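Local coordinates for beta-glucuronidase (PDB 6XXW), which probably hydrolyses beta-D-glucuronides, as a retaining glycoside hydrolase of family 2 with a sugar-binding domain and a TIM barrel, at residues A[141-146]-A[178-183]. Sequence-based numbering, arbitrary orientation.
Sequences VDNTLT and NYSGIH
In the jelly-roll-like sugar-binding domain, the end of strand 134-142 and the loop after it meet the run into strand 181-183, Asn143 packing against Ser180 and Asn178. Ser180 OG lies 3.3 Å from Asn143 CB, a van der Waals contact with an aliphatic carbon; the hydroxyl is hydrogen-bonded to Ala99 O. With Ser180 OG anti to the backbone N (chi1 -176°), it also comes 3.7 Å from Val141 CG1. The other valine branch, CG2, lies 4.1 Å from Ile182 CG1, the apolar part of a contact between two strands of the curled antiparallel sheet that do not pair with each other: 134-142 bonds to 73-81 and 101-106, 181-183 to 56-57 and 90-99. A weak but fairly straight bond (164°) runs from Asn178 ND2 to Asn143 O at 3.3 Å. Asn178 OD1 accepts from His100 NE2, consistent with that amide assignment, and Leu145 CD1 sits 4.0 Å from the same OD1. A water bridges the two segments, accepting from Asn143 ND2 at 2.8 Å and donating to Asn178 O at 2.7 Å. Gly72 N and Tyr70 O anchor the Asn143 amide. Asp142 OD1 closes an Asx turn, accepting from Thr144 N at 2.9 Å, 35° out of the carboxylate plane.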
ATOM      1  N   VAL A 141     -28.250  25.540   0.593  1.00 19.52           N
ATOM      2  CA  VAL A 141     -26.817  25.776   0.460  1.00 17.44           C
ATOM      3  C   VAL A 141     -26.475  25.694  -1.021  1.00 19.57           C
ATOM      4  O   VAL A 141     -26.886  24.752  -1.697  1.00 19.69           O
ATOM      5  CB  VAL A 141     -25.981  24.755   1.261  1.00 17.54           C
ATOM      6  CG1 VAL A 141     -24.496  25.057   1.108  1.00 21.40           C
ATOM      7  CG2 VAL A 141     -26.398  24.740   2.751  1.00 20.97           C
ATOM      8  N   ASP A 142     -25.718  26.670  -1.514  1.00 19.47           N
ATOM      9  CA  ASP A 142     -25.320  26.744  -2.919  1.00 16.95           C
ATOM     10  C   ASP A 142     -23.800  26.735  -2.954  1.00 16.79           C
ATOM     11  O   ASP A 142     -23.164  27.565  -2.297  1.00 17.69           O
ATOM     12  CB  ASP A 142     -25.888  28.019  -3.564  1.00 19.89           C
ATOM     13  CG  ASP A 142     -25.767  28.037  -5.094  1.00 25.64           C
ATOM     14  OD1 ASP A 142     -24.920  27.334  -5.669  1.00 23.78           O
ATOM     15  OD2 ASP A 142     -26.525  28.788  -5.734  1.00 27.11           O
ATOM     16  N   ASN A 143     -23.213  25.776  -3.683  1.00 19.95           N
ATOM     17  CA  ASN A 143     -21.762  25.665  -3.764  1.00 20.78           C
ATOM     18  C   ASN A 143     -21.198  26.278  -5.040  1.00 20.72           C
ATOM     19  O   ASN A 143     -20.007  26.106  -5.324  1.00 17.02           O
ATOM     20  CB  ASN A 143     -21.320  24.196  -3.644  1.00 19.11           C
ATOM     21  CG  ASN A 143     -21.833  23.340  -4.772  1.00 23.04           C
ATOM     22  OD1 ASN A 143     -22.636  23.795  -5.580  1.00 20.32           O
ATOM     23  ND2 ASN A 143     -21.361  22.089  -4.846  1.00 23.51           N
ATOM     24  N   THR A 144     -22.020  27.002  -5.801  1.00 19.14           N
ATOM     25  CA  THR A 144     -21.572  27.635  -7.034  1.00 21.96           C
ATOM     26  C   THR A 144     -20.630  28.785  -6.701  1.00 25.60           C
ATOM     27  O   THR A 144     -21.027  29.743  -6.033  1.00 38.88           O
ATOM     28  CB  THR A 144     -22.778  28.151  -7.817  1.00 26.29           C
ATOM     29  OG1 THR A 144     -23.716  27.078  -7.988  1.00 26.94           O
ATOM     30  CG2 THR A 144     -22.343  28.660  -9.189  1.00 25.15           C
ATOM     31  N   LEU A 145     -19.393  28.709  -7.168  1.00 21.35           N
ATOM     32  CA  LEU A 145     -18.450  29.792  -6.914  1.00 24.02           C
ATOM     33  C   LEU A 145     -18.610  30.912  -7.941  1.00 24.74           C
ATOM     34  O   LEU A 145     -19.066  30.692  -9.070  1.00 20.84           O
ATOM     35  CB  LEU A 145     -17.014  29.264  -6.944  1.00 24.98           C
ATOM     36  CG  LEU A 145     -16.685  28.181  -5.914  1.00 24.79           C
ATOM     37  CD1 LEU A 145     -15.434  27.406  -6.316  1.00 30.27           C
ATOM     38  CD2 LEU A 145     -16.528  28.811  -4.544  1.00 26.54           C
ATOM     39  N   THR A 146     -18.233  32.127  -7.530  1.00 23.31           N
ATOM     40  CA  THR A 146     -18.166  33.288  -8.408  1.00 18.86           C
ATOM     41  C   THR A 146     -16.878  34.048  -8.119  1.00 21.20           C
ATOM     42  O   THR A 146     -16.162  33.756  -7.155  1.00 20.38           O
ATOM     43  CB  THR A 146     -19.358  34.237  -8.219  1.00 26.44           C
ATOM     44  OG1 THR A 146     -19.205  34.931  -6.976  1.00 23.06           O
ATOM     45  CG2 THR A 146     -20.682  33.479  -8.227  1.00 22.03           C
ATOM     46  N   ASN A 178     -13.716  21.411  -3.474  1.00 15.32           N
ATOM     47  CA  ASN A 178     -14.854  22.291  -3.191  1.00 19.43           C
ATOM     48  C   ASN A 178     -15.983  21.518  -2.499  1.00 19.74           C
ATOM     49  O   ASN A 178     -17.107  21.416  -2.992  1.00 20.01           O
ATOM     50  CB  ASN A 178     -15.336  22.941  -4.484  1.00 17.42           C
ATOM     51  CG  ASN A 178     -16.380  24.033  -4.251  1.00 20.77           C
ATOM     52  OD1 ASN A 178     -16.257  24.860  -3.335  1.00 20.34           O
ATOM     53  ND2 ASN A 178     -17.416  24.036  -5.084  1.00 20.07           N
ATOM     54  N   TYR A 179     -15.656  20.947  -1.338  1.00 18.68           N
ATOM     55  CA  TYR A 179     -16.666  20.293  -0.506  1.00 17.23           C
ATOM     56  C   TYR A 179     -17.773  21.278  -0.143  1.00 20.32           C
ATOM     57  O   TYR A 179     -17.518  22.462   0.106  1.00 19.40           O
ATOM     58  CB  TYR A 179     -16.042  19.761   0.782  1.00 15.71           C
ATOM     59  CG  TYR A 179     -15.379  18.396   0.701  1.00 15.11           C
ATOM     60  CD1 TYR A 179     -16.101  17.256   0.350  1.00 16.09           C
ATOM     61  CD2 TYR A 179     -14.023  18.251   1.021  1.00 16.46           C
ATOM     62  CE1 TYR A 179     -15.477  16.002   0.283  1.00 17.76           C
ATOM     63  CE2 TYR A 179     -13.395  17.003   0.970  1.00 16.77           C
ATOM     64  CZ  TYR A 179     -14.123  15.892   0.600  1.00 21.07           C
ATOM     65  OH  TYR A 179     -13.488  14.677   0.570  1.00 19.60           O
ATOM     66  N   SER A 180     -19.007  20.777  -0.076  1.00 17.92           N
ATOM     67  CA  SER A 180     -20.145  21.617   0.248  1.00 17.78           C
ATOM     68  C   SER A 180     -21.085  20.906   1.209  1.00 16.79           C
ATOM     69  O   SER A 180     -21.044  19.680   1.379  1.00 17.62           O
ATOM     70  CB  SER A 180     -20.922  22.033  -1.010  1.00 17.54           C
ATOM     71  OG  SER A 180     -21.981  22.929  -0.648  1.00 30.03           O
ATOM     72  N   GLY A 181     -21.956  21.701   1.822  1.00 20.31           N
ATOM     73  CA  GLY A 181     -22.894  21.221   2.811  1.00 19.39           C
ATOM     74  C   GLY A 181     -22.843  22.083   4.047  1.00 20.86           C
ATOM     75  O   GLY A 181     -22.255  23.171   4.054  1.00 21.20           O
ATOM     76  N   ILE A 182     -23.473  21.597   5.117  1.00 17.41           N
ATOM     77  CA  ILE A 182     -23.463  22.285   6.404  1.00 18.67           C
ATOM     78  C   ILE A 182     -22.313  21.688   7.206  1.00 19.44           C
ATOM     79  O   ILE A 182     -22.428  20.592   7.760  1.00 18.46           O
ATOM     80  CB  ILE A 182     -24.795  22.153   7.147  1.00 18.38           C
ATOM     81  CG1 ILE A 182     -25.945  22.723   6.308  1.00 19.14           C
ATOM     82  CG2 ILE A 182     -24.719  22.915   8.484  1.00 17.58           C
ATOM     83  CD1 ILE A 182     -27.325  22.370   6.851  1.00 18.64           C
ATOM     84  N   HIS A 183     -21.212  22.434   7.300  1.00 15.64           N
ATOM     85  CA  HIS A 183     -19.947  21.905   7.796  1.00 19.40           C
ATOM     86  C   HIS A 183     -19.773  22.058   9.299  1.00 16.79           C
ATOM     87  O   HIS A 183     -18.898  21.410   9.879  1.00 18.56           O
ATOM     88  CB  HIS A 183     -18.789  22.591   7.066  1.00 23.00           C
ATOM     89  CG  HIS A 183     -18.679  22.209   5.620  1.00 16.42           C
ATOM     90  ND1 HIS A 183     -18.046  23.000   4.684  1.00 16.34           N
ATOM     91  CD2 HIS A 183     -19.095  21.103   4.959  1.00 18.86           C
ATOM     92  CE1 HIS A 183     -18.087  22.401   3.506  1.00 19.83           C
ATOM     93  NE2 HIS A 183     -18.711  21.244   3.647  1.00 17.07           N
TER
HETATM   94  O   HOH W   1     -19.438  20.315  -3.801  1.00 24.81           O